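Local coordinates for protein thymidylate synthase ThyX (Streptomyces cacaoi subsp. asoensis, PDB 4P5A) that methylates UMP and dUMP as a homotetrameric FAD enzyme of the ThyX family, probably taking the methyl group from methylenetetrahydrofolate, at residues R100-V108 and Y145-L156. Numbering follows the deposited sequence.
Sequences REVGAAFYV and YEVAFEEYQRLL
Glu101 to Val108 run back along helix 145-156: strand 105-107 and the helix are roughly antiparallel, at 149°, with axes 10.5 Å apart. Tyr145, Phe149, Tyr152 and Leu156, one per turn, form the helix face that meets the chain. At one end Tyr145 OH donates to the backbone Tyr107 O at 2.7 Å, tilted 20° from the carbonyl plane. Phe106 CB lies against the same ring, 3.2 Å from Tyr145 CD2. The two rings meet obliquely, and Tyr145 CB sits over a face of Phe106. Val108 CG1 touches Tyr145 CE2. In the middle, Ala104 CB rests over the face of Phe149, 3.7 Å from the ring centroid, a CH-pi contact. Phe149 CD2 meets the edge of the Phe106 ring near CZ. Further on, Val102 N donates to Tyr152 OH at 2.8 Å. Tyr152 CG is anti to its backbone N (chi1 174°), and the ring stands up from the helix to bring the hydroxyl there. The extended Glu101 side chain brings its carboxylate to the helix. Its OE1 accepts from Gln153 NE2 at 2.9 Å, from above the carboxylate plane, while its CD packs on Leu156 CD1. Val102 touches Ala97 and Tyr152 lies near Arg166; Ala97 and Arg166 line the bound 5-bromo-UMP pocket, and probably that of dUMP. The phenols of Tyr145 and Tyr152 thus satisfy one backbone C=O and one backbone N-H, with aromatic packing between them. The contact therefore fixes this chain on helix 131-157 by polar bonds at both ends, the Val102 end lying beside the nucleotide site.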
ATOM      1  N   ARG B 100       2.411  27.999  -7.455  1.00 18.22           N
ATOM      2  CA  ARG B 100       2.821  28.771  -8.618  1.00 19.17           C
ATOM      3  C   ARG B 100       1.580  29.125  -9.426  1.00 20.32           C
ATOM      4  O   ARG B 100       0.622  28.342  -9.454  1.00 20.10           O
ATOM      5  CB  ARG B 100       3.747  27.937  -9.489  1.00 21.12           C
ATOM      6  CG  ARG B 100       4.416  28.816 -10.641  1.00 33.18           C
ATOM      7  CD  ARG B 100       5.742  28.234 -11.195  1.00 48.27           C
ATOM      8  NE  ARG B 100       5.510  27.187 -12.209  1.00 59.92           N
ATOM      9  CZ  ARG B 100       5.503  27.370 -13.545  1.00 65.06           C
ATOM     10  NH1 ARG B 100       5.735  28.577 -14.074  1.00 66.97           N
ATOM     11  NH2 ARG B 100       5.268  26.336 -14.365  1.00 65.24           N
ATOM     12  N   GLU B 101       1.614  30.303 -10.089  1.00 18.65           N
ATOM     13  CA  GLU B 101       0.500  30.689 -10.965  1.00 20.15           C
ATOM     14  C   GLU B 101       0.326  29.693 -12.096  1.00 18.85           C
ATOM     15  O   GLU B 101       1.296  29.156 -12.637  1.00 19.44           O
ATOM     16  CB  GLU B 101       0.809  32.050 -11.549  1.00 21.30           C
ATOM     17  CG  GLU B 101      -0.185  32.564 -12.545  1.00 25.19           C
ATOM     18  CD  GLU B 101       0.100  34.067 -12.924  1.00 32.25           C
ATOM     19  OE1 GLU B 101      -0.402  34.486 -14.012  1.00 33.90           O
ATOM     20  OE2 GLU B 101       0.777  34.798 -12.105  1.00 31.03           O
ATOM     21  N   VAL B 102      -0.941  29.442 -12.457  1.00 16.80           N
ATOM     22  CA  VAL B 102      -1.234  28.414 -13.404  1.00 17.11           C
ATOM     23  C   VAL B 102      -1.172  29.071 -14.789  1.00 20.95           C
ATOM     24  O   VAL B 102      -1.646  30.234 -14.963  1.00 20.54           O
ATOM     25  CB  VAL B 102      -2.705  27.893 -13.168  1.00 17.49           C
ATOM     26  CG1 VAL B 102      -3.139  26.832 -14.286  1.00 17.01           C
ATOM     27  CG2 VAL B 102      -2.817  27.289 -11.697  1.00 16.08           C
ATOM     28  N   GLY B 103      -0.654  28.313 -15.747  1.00 21.11           N
ATOM     29  CA  GLY B 103      -0.609  28.721 -17.175  1.00 23.59           C
ATOM     30  C   GLY B 103      -1.958  28.643 -17.836  1.00 24.15           C
ATOM     31  O   GLY B 103      -2.893  27.934 -17.370  1.00 25.39           O
ATOM     32  N   ALA B 104      -2.070  29.291 -18.990  1.00 24.76           N
ATOM     33  CA  ALA B 104      -3.385  29.387 -19.582  1.00 24.75           C
ATOM     34  C   ALA B 104      -3.573  28.316 -20.642  1.00 23.76           C
ATOM     35  O   ALA B 104      -3.951  28.608 -21.744  1.00 24.00           O
ATOM     36  CB  ALA B 104      -3.612  30.808 -20.195  1.00 28.07           C
ATOM     37  N   ALA B 105      -3.340  27.048 -20.290  1.00 22.42           N
ATOM     38  CA  ALA B 105      -3.511  25.971 -21.277  1.00 17.59           C
ATOM     39  C   ALA B 105      -4.608  25.107 -20.803  1.00 16.01           C
ATOM     40  O   ALA B 105      -4.612  24.687 -19.594  1.00 16.21           O
ATOM     41  CB  ALA B 105      -2.260  25.191 -21.472  1.00 19.49           C
ATOM     42  N   PHE B 106      -5.548  24.801 -21.698  1.00 14.63           N
ATOM     43  CA  PHE B 106      -6.827  24.134 -21.311  1.00 13.87           C
ATOM     44  C   PHE B 106      -7.096  23.077 -22.348  1.00 15.14           C
ATOM     45  O   PHE B 106      -6.849  23.279 -23.568  1.00 14.19           O
ATOM     46  CB  PHE B 106      -8.048  25.123 -21.239  1.00 14.36           C
ATOM     47  CG  PHE B 106      -7.841  26.208 -20.303  1.00 15.76           C
ATOM     48  CD1 PHE B 106      -7.332  27.406 -20.732  1.00 16.55           C
ATOM     49  CD2 PHE B 106      -8.021  25.980 -18.920  1.00 18.18           C
ATOM     50  CE1 PHE B 106      -7.031  28.418 -19.861  1.00 15.70           C
ATOM     51  CE2 PHE B 106      -7.719  27.029 -17.975  1.00 17.96           C
ATOM     52  CZ  PHE B 106      -7.260  28.250 -18.464  1.00 21.42           C
ATOM     53  N   TYR B 107      -7.607  21.914 -21.915  1.00 12.34           N
ATOM     54  CA  TYR B 107      -7.857  20.838 -22.832  1.00 13.62           C
ATOM     55  C   TYR B 107      -9.260  20.926 -23.515  1.00 13.77           C
ATOM     56  O   TYR B 107     -10.290  21.167 -22.861  1.00 13.97           O
ATOM     57  CB  TYR B 107      -7.797  19.452 -22.057  1.00 14.09           C
ATOM     58  CG  TYR B 107      -8.179  18.246 -22.892  1.00 13.71           C
ATOM     59  CD1 TYR B 107      -9.488  17.701 -22.819  1.00 12.11           C
ATOM     60  CD2 TYR B 107      -7.256  17.655 -23.785  1.00 14.79           C
ATOM     61  CE1 TYR B 107      -9.857  16.626 -23.602  1.00 12.84           C
ATOM     62  CE2 TYR B 107      -7.618  16.552 -24.580  1.00 13.57           C
ATOM     63  CZ  TYR B 107      -8.894  16.062 -24.498  1.00 12.06           C
ATOM     64  OH  TYR B 107      -9.291  14.963 -25.252  1.00 16.50           O
ATOM     65  N   VAL B 108      -9.268  20.632 -24.819  1.00 16.13           N
ATOM     66  CA  VAL B 108     -10.558  20.403 -25.516  1.00 16.65           C
ATOM     67  C   VAL B 108     -10.330  19.186 -26.379  1.00 15.69           C
ATOM     68  O   VAL B 108      -9.245  19.006 -26.916  1.00 18.63           O
ATOM     69  CB  VAL B 108     -10.973  21.703 -26.433  1.00 16.91           C
ATOM     70  CG1 VAL B 108     -11.275  22.908 -25.578  1.00 22.48           C
ATOM     71  CG2 VAL B 108      -9.894  21.980 -27.429  1.00 21.01           C
ATOM     72  N   TYR B 145     -13.688  28.906 -20.643  1.00 13.61           N
ATOM     73  CA  TYR B 145     -12.256  28.971 -20.228  1.00 13.57           C
ATOM     74  C   TYR B 145     -11.799  30.440 -20.254  1.00 16.54           C
ATOM     75  O   TYR B 145     -11.030  30.860 -19.394  1.00 15.86           O
ATOM     76  CB  TYR B 145     -11.357  28.177 -21.143  1.00 14.27           C
ATOM     77  CG  TYR B 145     -11.643  26.669 -21.268  1.00 14.90           C
ATOM     78  CD1 TYR B 145     -12.499  26.001 -20.363  1.00 15.25           C
ATOM     79  CD2 TYR B 145     -11.010  25.928 -22.256  1.00 16.82           C
ATOM     80  CE1 TYR B 145     -12.743  24.622 -20.510  1.00 14.04           C
ATOM     81  CE2 TYR B 145     -11.230  24.601 -22.407  1.00 17.24           C
ATOM     82  CZ  TYR B 145     -12.099  23.941 -21.513  1.00 17.97           C
ATOM     83  OH  TYR B 145     -12.288  22.585 -21.651  1.00 15.78           O
ATOM     84  N   GLU B 146     -12.269  31.221 -21.260  1.00 16.19           N
ATOM     85  CA  GLU B 146     -11.874  32.638 -21.290  1.00 17.59           C
ATOM     86  C   GLU B 146     -12.357  33.420 -20.070  1.00 16.68           C
ATOM     87  O   GLU B 146     -11.546  34.207 -19.532  1.00 17.05           O
ATOM     88  CB  GLU B 146     -12.406  33.347 -22.583  1.00 16.89           C
ATOM     89  CG  GLU B 146     -11.773  32.836 -23.800  1.00 23.84           C
ATOM     90  CD  GLU B 146     -12.363  33.497 -25.047  1.00 32.95           C
ATOM     91  OE1 GLU B 146     -13.603  33.779 -25.026  1.00 31.18           O
ATOM     92  OE2 GLU B 146     -11.563  33.692 -26.022  1.00 35.69           O
ATOM     93  N   VAL B 147     -13.609  33.201 -19.610  1.00 16.59           N
ATOM     94  CA  VAL B 147     -14.099  33.901 -18.444  1.00 16.04           C
ATOM     95  C   VAL B 147     -13.396  33.395 -17.177  1.00 16.46           C
ATOM     96  O   VAL B 147     -12.961  34.199 -16.373  1.00 17.20           O
ATOM     97  CB  VAL B 147     -15.590  33.648 -18.288  1.00 16.53           C
ATOM     98  CG1 VAL B 147     -16.173  34.062 -16.900  1.00 17.12           C
ATOM     99  CG2 VAL B 147     -16.312  34.422 -19.423  1.00 19.62           C
ATOM    100  N   ALA B 148     -13.169  32.077 -17.097  1.00 14.17           N
ATOM    101  CA  ALA B 148     -12.416  31.562 -15.931  1.00 14.37           C
ATOM    102  C   ALA B 148     -11.045  32.204 -15.832  1.00 14.66           C
ATOM    103  O   ALA B 148     -10.613  32.653 -14.739  1.00 14.91           O
ATOM    104  CB  ALA B 148     -12.311  30.000 -16.053  1.00 14.16           C
ATOM    105  N   PHE B 149     -10.329  32.231 -16.943  1.00 14.84           N
ATOM    106  CA  PHE B 149      -8.970  32.688 -16.860  1.00 16.04           C
ATOM    107  C   PHE B 149      -8.959  34.197 -16.623  1.00 16.41           C
ATOM    108  O   PHE B 149      -8.055  34.721 -15.915  1.00 16.26           O
ATOM    109  CB  PHE B 149      -8.173  32.254 -18.055  1.00 17.42           C
ATOM    110  CG  PHE B 149      -6.729  32.425 -17.842  1.00 22.83           C
ATOM    111  CD1 PHE B 149      -6.074  33.488 -18.372  1.00 28.79           C
ATOM    112  CD2 PHE B 149      -6.042  31.561 -16.946  1.00 24.34           C
ATOM    113  CE1 PHE B 149      -4.693  33.684 -18.097  1.00 34.25           C
ATOM    114  CE2 PHE B 149      -4.661  31.711 -16.694  1.00 26.11           C
ATOM    115  CZ  PHE B 149      -4.002  32.808 -17.244  1.00 32.25           C
ATOM    116  N   GLU B 150      -9.924  34.907 -17.207  1.00 16.78           N
ATOM    117  CA  GLU B 150      -9.929  36.377 -17.012  1.00 17.70           C
ATOM    118  C   GLU B 150     -10.178  36.696 -15.514  1.00 18.67           C
ATOM    119  O   GLU B 150      -9.536  37.621 -14.920  1.00 18.14           O
ATOM    120  CB  GLU B 150     -11.002  36.980 -17.943  1.00 19.82           C
ATOM    121  CG  GLU B 150     -11.443  38.389 -17.564  1.00 30.63           C
ATOM    122  CD  GLU B 150     -12.701  38.783 -18.359  1.00 41.16           C
ATOM    123  OE1 GLU B 150     -12.916  38.203 -19.461  1.00 42.82           O
ATOM    124  OE2 GLU B 150     -13.481  39.624 -17.844  1.00 42.52           O
ATOM    125  N   GLU B 151     -11.060  35.903 -14.886  1.00 16.97           N
ATOM    126  CA  GLU B 151     -11.337  36.085 -13.474  1.00 17.89           C
ATOM    127  C   GLU B 151     -10.174  35.624 -12.588  1.00 17.35           C
ATOM    128  O   GLU B 151      -9.920  36.245 -11.560  1.00 18.21           O
ATOM    129  CB  GLU B 151     -12.651  35.406 -13.011  1.00 18.38           C
ATOM    130  CG  GLU B 151     -13.959  35.929 -13.685  1.00 19.20           C
ATOM    131  CD  GLU B 151     -14.153  37.466 -13.485  1.00 24.29           C
ATOM    132  OE1 GLU B 151     -13.661  38.058 -12.490  1.00 24.46           O
ATOM    133  OE2 GLU B 151     -14.723  38.060 -14.440  1.00 29.15           O
ATOM    134  N   TYR B 152      -9.492  34.537 -12.977  1.00 15.80           N
ATOM    135  CA  TYR B 152      -8.307  34.096 -12.236  1.00 15.25           C
ATOM    136  C   TYR B 152      -7.287  35.230 -12.251  1.00 17.24           C
ATOM    137  O   TYR B 152      -6.750  35.606 -11.204  1.00 18.69           O
ATOM    138  CB  TYR B 152      -7.730  32.866 -12.933  1.00 15.70           C
ATOM    139  CG  TYR B 152      -6.446  32.354 -12.396  1.00 13.27           C
ATOM    140  CD1 TYR B 152      -5.281  32.287 -13.184  1.00 18.63           C
ATOM    141  CD2 TYR B 152      -6.398  31.844 -11.077  1.00 14.62           C
ATOM    142  CE1 TYR B 152      -4.071  31.757 -12.684  1.00 14.76           C
ATOM    143  CE2 TYR B 152      -5.167  31.296 -10.561  1.00 14.78           C
ATOM    144  CZ  TYR B 152      -4.039  31.253 -11.386  1.00 15.63           C
ATOM    145  OH  TYR B 152      -2.850  30.770 -10.909  1.00 17.23           O
ATOM    146  N   GLN B 153      -7.036  35.782 -13.435  1.00 17.29           N
ATOM    147  CA  GLN B 153      -6.015  36.863 -13.484  1.00 19.60           C
ATOM    148  C   GLN B 153      -6.464  38.106 -12.725  1.00 20.12           C
ATOM    149  O   GLN B 153      -5.636  38.788 -12.125  1.00 20.75           O
ATOM    150  CB  GLN B 153      -5.769  37.228 -14.952  1.00 18.82           C
ATOM    151  CG  GLN B 153      -4.949  36.221 -15.718  1.00 24.65           C
ATOM    152  CD  GLN B 153      -3.584  35.989 -15.100  1.00 31.71           C
ATOM    153  OE1 GLN B 153      -2.863  36.922 -14.886  1.00 33.37           O
ATOM    154  NE2 GLN B 153      -3.230  34.705 -14.813  1.00 36.52           N
ATOM    155  N   ARG B 154      -7.755  38.419 -12.796  1.00 20.68           N
ATOM    156  CA  ARG B 154      -8.268  39.587 -12.036  1.00 21.37           C
ATOM    157  C   ARG B 154      -8.066  39.415 -10.544  1.00 22.07           C
ATOM    158  O   ARG B 154      -7.642  40.363  -9.820  1.00 23.07           O
ATOM    159  CB  ARG B 154      -9.780  39.772 -12.242  1.00 23.13           C
ATOM    160  CG  ARG B 154     -10.244  41.217 -11.879  1.00 24.88           C
ATOM    161  CD  ARG B 154     -11.760  41.407 -11.867  1.00 23.73           C
ATOM    162  NE  ARG B 154     -12.462  40.842 -13.016  1.00 29.55           N
ATOM    163  CZ  ARG B 154     -12.457  41.289 -14.283  1.00 31.43           C
ATOM    164  NH1 ARG B 154     -11.788  42.386 -14.710  1.00 28.31           N
ATOM    165  NH2 ARG B 154     -13.154  40.609 -15.160  1.00 31.47           N
ATOM    166  N   LEU B 155      -8.353  38.209 -10.045  1.00 19.66           N
ATOM    167  CA  LEU B 155      -8.099  37.904  -8.637  1.00 19.58           C
ATOM    168  C   LEU B 155      -6.635  38.025  -8.294  1.00 18.73           C
ATOM    169  O   LEU B 155      -6.323  38.673  -7.279  1.00 19.82           O
ATOM    170  CB  LEU B 155      -8.633  36.531  -8.223  1.00 18.16           C
ATOM    171  CG  LEU B 155     -10.168  36.501  -8.241  1.00 20.03           C
ATOM    172  CD1 LEU B 155     -10.624  34.962  -8.252  1.00 20.41           C
ATOM    173  CD2 LEU B 155     -10.838  37.385  -7.089  1.00 19.82           C
ATOM    174  N   LEU B 156      -5.772  37.378  -9.076  1.00 17.54           N
ATOM    175  CA  LEU B 156      -4.295  37.489  -8.855  1.00 18.52           C
ATOM    176  C   LEU B 156      -3.835  38.968  -8.857  1.00 22.83           C
ATOM    177  O   LEU B 156      -3.118  39.400  -7.942  1.00 22.96           O
ATOM    178  CB  LEU B 156      -3.462  36.732  -9.838  1.00 17.95           C
ATOM    179  CG  LEU B 156      -3.647  35.195  -9.944  1.00 15.46           C
ATOM    180  CD1 LEU B 156      -2.799  34.614 -11.031  1.00 19.85           C
ATOM    181  CD2 LEU B 156      -3.213  34.580  -8.515  1.00 19.74           C
TER